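Local coordinates for protein elastinolytic metalloprotease (Pseudoalteromonas sp. CF6-2, PDB 6IK4) that is a zinc metalloprotease of family M23 that probably cleaves elastin and the peptide part of peptidoglycan, at residues 33-38 with 119-124. Numbering follows the deposited sequence.
With ZN (zinc ion), chain B.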
ATOM      1  N   LEU A  33       3.877   0.234   3.477  1.00 11.07           N
ATOM      2  CA  LEU A  33       3.088   1.239   4.180  1.00 10.06           C
ATOM      3  C   LEU A  33       1.721   0.651   4.472  1.00 11.19           C
ATOM      4  O   LEU A  33       1.190  -0.116   3.665  1.00 11.37           O
ATOM      5  CB  LEU A  33       2.926   2.520   3.338  1.00 10.56           C
ATOM      6  CG  LEU A  33       4.209   3.294   3.039  1.00 15.46           C
ATOM      7  CD1 LEU A  33       4.006   4.202   1.826  1.00  9.07           C
ATOM      8  CD2 LEU A  33       4.636   4.116   4.263  1.00 13.52           C
ATOM      9  N   ASP A  34       1.148   1.003   5.624  1.00 11.19           N
ATOM     10  CA  ASP A  34      -0.225   0.631   5.949  1.00 10.04           C
ATOM     11  C   ASP A  34      -1.130   1.838   5.706  1.00  9.23           C
ATOM     12  O   ASP A  34      -0.932   2.893   6.313  1.00 10.91           O
ATOM     13  CB  ASP A  34      -0.330   0.149   7.399  1.00 10.11           C
ATOM     14  CG  ASP A  34       0.470  -1.116   7.641  1.00 14.16           C
ATOM     15  OD1 ASP A  34       0.717  -1.844   6.667  1.00  9.75           O
ATOM     16  OD2 ASP A  34       0.844  -1.391   8.798  1.00 15.30           O
ATOM     17  N   PHE A  35      -2.098   1.689   4.794  1.00  9.69           N
ATOM     18  CA  PHE A  35      -3.036   2.749   4.430  1.00 10.64           C
ATOM     19  C   PHE A  35      -4.432   2.432   4.951  1.00 11.77           C
ATOM     20  O   PHE A  35      -4.884   1.286   4.860  1.00  9.77           O
ATOM     21  CB  PHE A  35      -3.163   2.910   2.911  1.00  9.88           C
ATOM     22  CG  PHE A  35      -1.915   3.367   2.212  1.00  8.55           C
ATOM     23  CD1 PHE A  35      -1.163   4.422   2.700  1.00  9.04           C
ATOM     24  CD2 PHE A  35      -1.515   2.745   1.046  1.00 12.77           C
ATOM     25  CE1 PHE A  35      -0.038   4.855   2.034  1.00 12.32           C
ATOM     26  CE2 PHE A  35      -0.381   3.156   0.374  1.00 15.03           C
ATOM     27  CZ  PHE A  35       0.361   4.216   0.860  1.00 10.48           C
ATOM     28  N   ASN A  36      -5.145   3.452   5.436  1.00 10.73           N
ATOM     29  CA  ASN A  36      -6.564   3.269   5.740  1.00 12.99           C
ATOM     30  C   ASN A  36      -7.280   4.607   5.598  1.00 12.44           C
ATOM     31  O   ASN A  36      -6.665   5.666   5.736  1.00 13.26           O
ATOM     32  CB  ASN A  36      -6.769   2.669   7.137  1.00 10.77           C
ATOM     33  CG  ASN A  36      -6.703   3.715   8.253  1.00 15.78           C
ATOM     34  OD1 ASN A  36      -7.724   4.276   8.651  1.00 14.35           O
ATOM     35  ND2 ASN A  36      -5.502   3.970   8.770  1.00 12.26           N
ATOM     36  N   ASN A  37      -8.582   4.563   5.308  1.00  9.95           N
ATOM     37  CA  ASN A  37      -9.317   5.804   5.088  1.00 12.07           C
ATOM     38  C   ASN A  37     -10.093   6.261   6.315  1.00 16.05           C
ATOM     39  O   ASN A  37     -10.934   7.155   6.198  1.00 14.62           O
ATOM     40  CB  ASN A  37     -10.268   5.669   3.890  1.00 11.75           C
ATOM     41  CG  ASN A  37     -11.534   4.892   4.215  1.00 16.61           C
ATOM     42  OD1 ASN A  37     -11.587   4.111   5.171  1.00 14.21           O
ATOM     43  ND2 ASN A  37     -12.571   5.091   3.392  1.00 18.12           N
ATOM     44  N   GLY A  38      -9.852   5.660   7.478  1.00 14.84           N
ATOM     45  CA  GLY A  38     -10.544   6.100   8.676  1.00 19.10           C
ATOM     46  C   GLY A  38     -11.980   5.637   8.800  1.00 22.32           C
ATOM     47  O   GLY A  38     -12.765   6.268   9.520  1.00 20.91           O
ATOM     48  N   VAL A 119      -4.930  -1.670   4.363  1.00 10.05           N
ATOM     49  CA  VAL A 119      -4.177  -2.443   3.372  1.00 10.14           C
ATOM     50  C   VAL A 119      -2.690  -2.288   3.669  1.00 11.77           C
ATOM     51  O   VAL A 119      -2.211  -1.181   3.937  1.00 11.40           O
ATOM     52  CB  VAL A 119      -4.512  -2.011   1.932  1.00 11.06           C
ATOM     53  CG1 VAL A 119      -4.286  -0.513   1.726  1.00 11.50           C
ATOM     54  CG2 VAL A 119      -3.669  -2.821   0.928  1.00  9.61           C
ATOM     55  N   HIS A 120      -1.979  -3.413   3.692  1.00  9.21           N
ATOM     56  CA  HIS A 120      -0.529  -3.454   3.795  1.00 11.64           C
ATOM     57  C   HIS A 120       0.002  -3.400   2.369  1.00 11.28           C
ATOM     58  O   HIS A 120      -0.172  -4.352   1.608  1.00 11.70           O
ATOM     59  CB  HIS A 120      -0.106  -4.734   4.526  1.00 11.10           C
ATOM     60  CG  HIS A 120       1.366  -5.024   4.504  1.00 11.29           C
ATOM     61  ND1 HIS A 120       2.249  -4.467   5.402  1.00 10.94           N
ATOM     62  CD2 HIS A 120       2.094  -5.869   3.736  1.00 12.94           C
ATOM     63  CE1 HIS A 120       3.464  -4.938   5.174  1.00 17.27           C
ATOM     64  NE2 HIS A 120       3.397  -5.790   4.166  1.00 12.28           N
ATOM     65  N   PHE A 121       0.621  -2.280   2.009  1.00  9.89           N
ATOM     66  CA  PHE A 121       1.039  -1.970   0.641  1.00  8.80           C
ATOM     67  C   PHE A 121       2.557  -2.082   0.531  1.00 10.97           C
ATOM     68  O   PHE A 121       3.272  -1.441   1.300  1.00 13.16           O
ATOM     69  CB  PHE A 121       0.559  -0.554   0.305  1.00 10.30           C
ATOM     70  CG  PHE A 121       1.029  -0.011  -1.020  1.00 14.60           C
ATOM     71  CD1 PHE A 121       0.325  -0.276  -2.186  1.00 15.55           C
ATOM     72  CD2 PHE A 121       2.123   0.841  -1.079  1.00 10.57           C
ATOM     73  CE1 PHE A 121       0.738   0.260  -3.406  1.00 15.88           C
ATOM     74  CE2 PHE A 121       2.545   1.375  -2.292  1.00 13.06           C
ATOM     75  CZ  PHE A 121       1.847   1.087  -3.451  1.00 14.45           C
ATOM     76  N   THR A 122       3.055  -2.858  -0.445  1.00 10.90           N
ATOM     77  CA  THR A 122       4.481  -3.181  -0.533  1.00 11.61           C
ATOM     78  C   THR A 122       4.997  -2.945  -1.946  1.00  9.85           C
ATOM     79  O   THR A 122       4.336  -3.326  -2.915  1.00 11.79           O
ATOM     80  CB  THR A 122       4.753  -4.655  -0.148  1.00 12.32           C
ATOM     81  OG1 THR A 122       4.230  -4.924   1.160  1.00 13.47           O
ATOM     82  CG2 THR A 122       6.280  -5.015  -0.220  1.00 11.75           C
ATOM     83  N   LEU A 123       6.188  -2.345  -2.054  1.00  8.38           N
ATOM     84  CA  LEU A 123       6.881  -2.167  -3.331  1.00 10.10           C
ATOM     85  C   LEU A 123       7.911  -3.275  -3.524  1.00 10.59           C
ATOM     86  O   LEU A 123       8.712  -3.555  -2.620  1.00 11.19           O
ATOM     87  CB  LEU A 123       7.579  -0.805  -3.397  1.00 10.27           C
ATOM     88  CG  LEU A 123       8.347  -0.511  -4.698  1.00 10.09           C
ATOM     89  CD1 LEU A 123       7.380  -0.385  -5.888  1.00  9.84           C
ATOM     90  CD2 LEU A 123       9.215   0.756  -4.574  1.00 12.92           C
ATOM     91  N   LEU A 124       7.922  -3.871  -4.717  1.00 10.49           N
ATOM     92  CA  LEU A 124       8.848  -4.936  -5.035  1.00 10.76           C
ATOM     93  C   LEU A 124       9.530  -4.626  -6.359  1.00 10.33           C
ATOM     94  O   LEU A 124       9.016  -3.864  -7.180  1.00 12.07           O
ATOM     95  CB  LEU A 124       8.137  -6.296  -5.135  1.00 10.23           C
ATOM     96  CG  LEU A 124       7.359  -6.772  -3.910  1.00 13.35           C
ATOM     97  CD1 LEU A 124       5.906  -6.428  -4.063  1.00 18.25           C
ATOM     98  CD2 LEU A 124       7.538  -8.272  -3.728  1.00 18.92           C
TER
HETATM   99 ZN    ZN B 201       2.074  -3.294   7.070  1.00 14.95          ZN
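Asp34 and His120 face each other as a non-hydrogen-bonded pair of two antiparallel strands, 33-36 and 119-124, in the core sheet of the M23 peptidase domain, and together bind the zinc ion. Asp34 OD1 and His120 ND1 each lie 2.0 Å from the metal, and His21 supplies a third protein ligand. Carboxylate and imidazole planes are turned 51° apart. An aspartate suits this place because its short arm offers an anionic oxygen close to the strand. A histidine can give one nitrogen to the metal while the other makes a hydrogen bond: His120 is held at ND1 by zinc and at NE2 by Asn23 OD1, which together limit the ring's rotation. Its CG lies anti to the backbone N (chi1 170°).

Backbone bonds flank this pair: Leu33 N to Phe121 O and Phe121 N to Leu33 O, both 2.8 Å; Phe35 N to Val119 O and Val119 N to Phe35 O, both 3.0 Å.

On the face opposite the zinc, Leu33, Phe35, Val119 and Phe121 are all buried, a place for apolar side chains. The two phenyl rings meet obliquely, planes at 41°. Val119 CG1 lies at the edge of the Phe35 ring, while Phe35 CE2 approaches Phe121 CD2 at 3.7 Å.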